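Local coordinates for protein hydroxyethylphosphonate dioxygenase (PDB 6B9R) that probably uses a non-haem iron centre and dioxygen to cleave the carbon-carbon bond of 2-hydroxyethylphosphonate, giving hydroxymethylphosphonate, at residues T264-V267 with A268-R272; H238-M241 with L242-V245. One frame throughout, in Å; residues are numbered along the deposited sequence.

Contact 1. Residues T264-V267 with A268-R272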
loop_
_atom_site.group_PDB
_atom_site.type_symbol
_atom_site.label_atom_id
_atom_site.label_comp_id
_atom_site.label_asym_id
_atom_site.label_seq_id
_atom_site.Cartn_x
_atom_site.Cartn_y
_atom_site.Cartn_z
ATOM N N THR A 264 -2.062 27.325 22.459
ATOM C CA THR A 264 -3.316 26.802 21.920
ATOM C C THR A 264 -3.780 27.612 20.716
ATOM O O THR A 264 -4.304 27.049 19.749
ATOM C CB THR A 264 -4.412 26.799 22.987
ATOM O OG1 THR A 264 -4.609 28.138 23.465
ATOM C CG2 THR A 264 -4.034 25.898 24.139
ATOM N N ASP A 265 -3.610 28.940 20.768
ATOM C CA ASP A 265 -3.976 29.786 19.631
ATOM C C ASP A 265 -3.226 29.368 18.376
ATOM O O ASP A 265 -3.793 29.352 17.275
ATOM C CB ASP A 265 -3.681 31.256 19.946
ATOM C CG ASP A 265 -4.700 31.870 20.882
ATOM O OD1 ASP A 265 -5.747 31.235 21.119
ATOM O OD2 ASP A 265 -4.453 32.998 21.375
ATOM N N ARG A 266 -1.947 29.018 18.527
ATOM C CA ARG A 266 -1.148 28.631 17.369
ATOM C C ARG A 266 -1.590 27.283 16.812
ATOM O O ARG A 266 -1.729 27.132 15.593
ATOM C CB ARG A 266 0.336 28.611 17.743
ATOM C CG ARG A 266 1.277 28.253 16.594
ATOM C CD ARG A 266 1.130 29.200 15.408
ATOM N NE ARG A 266 2.150 28.941 14.391
ATOM C CZ ARG A 266 2.054 29.297 13.111
ATOM N NH1 ARG A 266 0.979 29.938 12.663
ATOM N NH2 ARG A 266 3.041 29.007 12.275
ATOM N N VAL A 267 -1.836 26.295 17.682
ATOM C CA VAL A 267 -2.295 24.995 17.197
ATOM C C VAL A 267 -3.619 25.143 16.453
ATOM O O VAL A 267 -3.826 24.538 15.391
ATOM C CB VAL A 267 -2.399 23.984 18.359
ATOM C CG1 VAL A 267 -2.834 22.607 17.840
ATOM C CG2 VAL A 267 -1.066 23.875 19.090
ATOM N N ALA A 268 -4.525 25.972 16.981
ATOM C CA ALA A 268 -5.800 26.184 16.308
ATOM C C ALA A 268 -5.595 26.828 14.945
ATOM O O ALA A 268 -6.187 26.395 13.949
ATOM C CB ALA A 268 -6.720 27.042 17.178
ATOM N N ALA A 269 -4.737 27.845 14.882
ATOM C CA ALA A 269 -4.457 28.514 13.616
ATOM C C ALA A 269 -3.845 27.556 12.598
ATOM O O ALA A 269 -4.192 27.599 11.411
ATOM C CB ALA A 269 -3.534 29.708 13.858
ATOM N N LEU A 270 -2.943 26.672 13.042
ATOM C CA LEU A 270 -2.365 25.713 12.107
ATOM C C LEU A 270 -3.403 24.716 11.603
ATOM O O LEU A 270 -3.266 24.203 10.489
ATOM C CB LEU A 270 -1.188 24.976 12.759
ATOM C CG LEU A 270 0.038 25.836 13.068
ATOM C CD1 LEU A 270 1.030 25.072 13.922
ATOM C CD2 LEU A 270 0.693 26.316 11.771
ATOM N N CYS A 271 -4.442 24.428 12.396
ATOM C CA CYS A 271 -5.488 23.528 11.925
ATOM C C CYS A 271 -6.339 24.149 10.823
ATOM O O CYS A 271 -7.000 23.414 10.080
ATOM C CB CYS A 271 -6.374 23.085 13.100
ATOM S SG CYS A 271 -5.556 21.877 14.170
ATOM N N ARG A 272 -6.303 25.472 10.672
ATOM C CA ARG A 272 -7.188 26.186 9.759
ATOM C C ARG A 272 -6.481 26.706 8.517
ATOM O O ARG A 272 -7.059 27.522 7.791
ATOM C CB ARG A 272 -7.849 27.365 10.475
ATOM C CG ARG A 272 -8.732 26.998 11.645
ATOM C CD ARG A 272 -9.438 28.242 12.179
ATOM N NE ARG A 272 -8.753 28.860 13.314
ATOM C CZ ARG A 272 -7.999 29.954 13.242
ATOM N NH1 ARG A 272 -7.429 30.430 14.342
ATOM N NH2 ARG A 272 -7.815 30.572 12.081
#

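Contact 2. Residues H238-M241 with L242-V245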
loop_
_atom_site.group_PDB
_atom_site.type_symbol
_atom_site.label_atom_id
_atom_site.label_comp_id
_atom_site.label_asym_id
_atom_site.label_seq_id
_atom_site.Cartn_x
_atom_site.Cartn_y
_atom_site.Cartn_z
ATOM N N HIS A 238 -1.929 21.333 4.602
ATOM C CA HIS A 238 -1.272 20.847 5.810
ATOM C C HIS A 238 -2.182 20.919 7.024
ATOM O O HIS A 238 -2.078 20.075 7.918
ATOM C CB HIS A 238 0.011 21.639 6.055
ATOM C CG HIS A 238 1.080 21.347 5.054
ATOM N ND1 HIS A 238 1.165 22.004 3.845
ATOM C CD2 HIS A 238 2.079 20.433 5.060
ATOM C CE1 HIS A 238 2.181 21.516 3.154
ATOM N NE2 HIS A 238 2.754 20.564 3.869
ATOM N N GLY A 239 -3.056 21.924 7.092
ATOM C CA GLY A 239 -3.988 21.991 8.206
ATOM C C GLY A 239 -4.898 20.779 8.273
ATOM O O GLY A 239 -5.203 20.279 9.358
ATOM N N ALA A 240 -5.340 20.284 7.111
ATOM C CA ALA A 240 -6.204 19.107 7.085
ATOM C C ALA A 240 -5.462 17.867 7.563
ATOM O O ALA A 240 -6.027 17.032 8.280
ATOM C CB ALA A 240 -6.747 18.879 5.673
ATOM N N MET A 241 -4.204 17.730 7.144
ATOM C CA MET A 241 -3.333 16.659 7.608
ATOM C C MET A 241 -3.174 16.703 9.123
ATOM O O MET A 241 -3.298 15.679 9.803
ATOM C CB MET A 241 -1.983 16.794 6.907
ATOM C CG MET A 241 -0.977 15.683 7.128
ATOM S SD MET A 241 -1.442 14.209 6.212
ATOM C CE MET A 241 -2.096 13.308 7.590
ATOM N N LEU A 242 -2.892 17.889 9.672
ATOM C CA LEU A 242 -2.792 18.027 11.120
ATOM C C LEU A 242 -4.103 17.650 11.801
ATOM O O LEU A 242 -4.110 16.878 12.769
ATOM C CB LEU A 242 -2.384 19.454 11.481
ATOM C CG LEU A 242 -2.310 19.762 12.978
ATOM C CD1 LEU A 242 -1.245 18.890 13.656
ATOM C CD2 LEU A 242 -2.023 21.246 13.204
ATOM N N ARG A 243 -5.234 18.166 11.302
ATOM C CA ARG A 243 -6.520 17.776 11.889
ATOM C C ARG A 243 -6.720 16.263 11.824
ATOM O O ARG A 243 -7.251 15.648 12.760
ATOM C CB ARG A 243 -7.684 18.480 11.182
ATOM C CG ARG A 243 -7.746 20.001 11.396
ATOM C CD ARG A 243 -9.085 20.569 10.957
ATOM N NE ARG A 243 -9.517 20.092 9.639
ATOM C CZ ARG A 243 -9.205 20.685 8.485
ATOM N NH1 ARG A 243 -8.438 21.768 8.473
ATOM N NH2 ARG A 243 -9.653 20.195 7.340
ATOM N N SER A 244 -6.302 15.646 10.720
ATOM C CA SER A 244 -6.512 14.211 10.566
ATOM C C SER A 244 -5.694 13.409 11.577
ATOM O O SER A 244 -6.188 12.415 12.139
ATOM C CB SER A 244 -6.178 13.789 9.133
ATOM O OG SER A 244 -6.429 12.406 8.945
ATOM N N VAL A 245 -4.444 13.811 11.822
ATOM C CA VAL A 245 -3.625 13.092 12.797
ATOM C C VAL A 245 -4.139 13.347 14.206
ATOM O O VAL A 245 -4.140 12.443 15.052
ATOM C CB VAL A 245 -2.138 13.473 12.641
ATOM C CG1 VAL A 245 -1.279 12.712 13.648
ATOM C CG2 VAL A 245 -1.667 13.158 11.221
#

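Contact 1. Residues T264-V267 with A268-R272
Arg266 and Leu270, one helical turn apart, make the main side-chain contact here. Leu270 CD2 sits over one face of the Arg266 guanidinium, 3.5 Å above its centre. Two torsions put it there: the arginine CG is anti to the backbone N (chi1 -178°), then chi2 at 58° bends the chain toward the next turn. The leucine branch point also sits close to the backbone, CG 3.3 Å from Arg266 O. Beyond these two turns Arg266 NE forms a salt bridge with Glu281 of helix 279-288. With an alanine in its place, Glu281 would probably lose its positive mate and Leu270 CD2 the flat group over it.

Backbone bonds carry the rest. Ala268 N reaches Thr264 O at 3.0 Å, Ala269 N reaches Asp265 O, and Leu270 N donates to Arg266 O at 2.9 Å. Cys271 N to Val267 O is the most bent, 142° at the hydrogen.

Val267 packs on Leu256 and Ala257 of helix 253-260, the preceding helix. Their succession is consistent with the helix-turn-helix pair of a Cro/C1-type domain, in which 264-271 would hold the place of the recognition helix.

Contact 2. Residues H238-M241 with L242-V245
Helix 238-249 probably serves as the first helix of a Cro/C1-type helix-turn-helix domain, and within it Arg243 folds back over Gly239 and Ala240 while Met241 reaches forward to Val245. The arginine leaves the backbone with CG beside its own N and turns at chi3 (-47°), which brings the guanidinium back along the preceding turn. One face lies over Ala240 CA, 3.5 Å from the plane and offset toward the rim, and NH2 comes 3.6 Å from Ala240 CB. The aliphatic part comes closer still to the backbone, CG being 3.3 Å from Gly239 O, the oxygen that accepts the backbone N-H of Arg243 at 2.9 Å. NH1 is hydrogen-bonded to Cys271 O in the last turn of the 264-271 helix, where the carbonyl end of that helix would probably favour the positive charge.

On the buried side, Met241 bends at chi2 and at chi3 (-102°), so that its CE methyl meets Val245 CG2 at 3.7 Å in an apolar contact. That same CG2 rests 3.3 Å from Met241 O, the acceptor for Val245 N. Leu242 N to His238 O and Ser244 N to Ala240 O, the latter at 2.8 Å, continue the i to i+4 backbone bonding of the helix.

His238 ND1 bonds to Pro274 O, tying the start of the helix to the segment after helix 264-271. Ser244 OG bonds to Arg428 of the second subunit, and Met241 packs on Phe429 of that subunit. Leu242, meanwhile, is turned to Leu270 and Cys271 of helix 264-271.

Overall arrangement
Both contacts run along short lengths of helix, between residues three or four apart, in what is probably the same helix-turn-helix domain, about 11 Å apart between centres, yet their surroundings differ. Contact 2 is mostly buried and borders the second subunit; contact 1 is only partly buried, lies farther from the centre of the chain, and no other chain of the assembly touches it. Each sets a guanidinium over its own helix, but with different footing: a leucine methyl in contact 1, mainly backbone in contact 2. The two helices touch directly, through the carbonyl end of contact 1 and one leucine of contact 2.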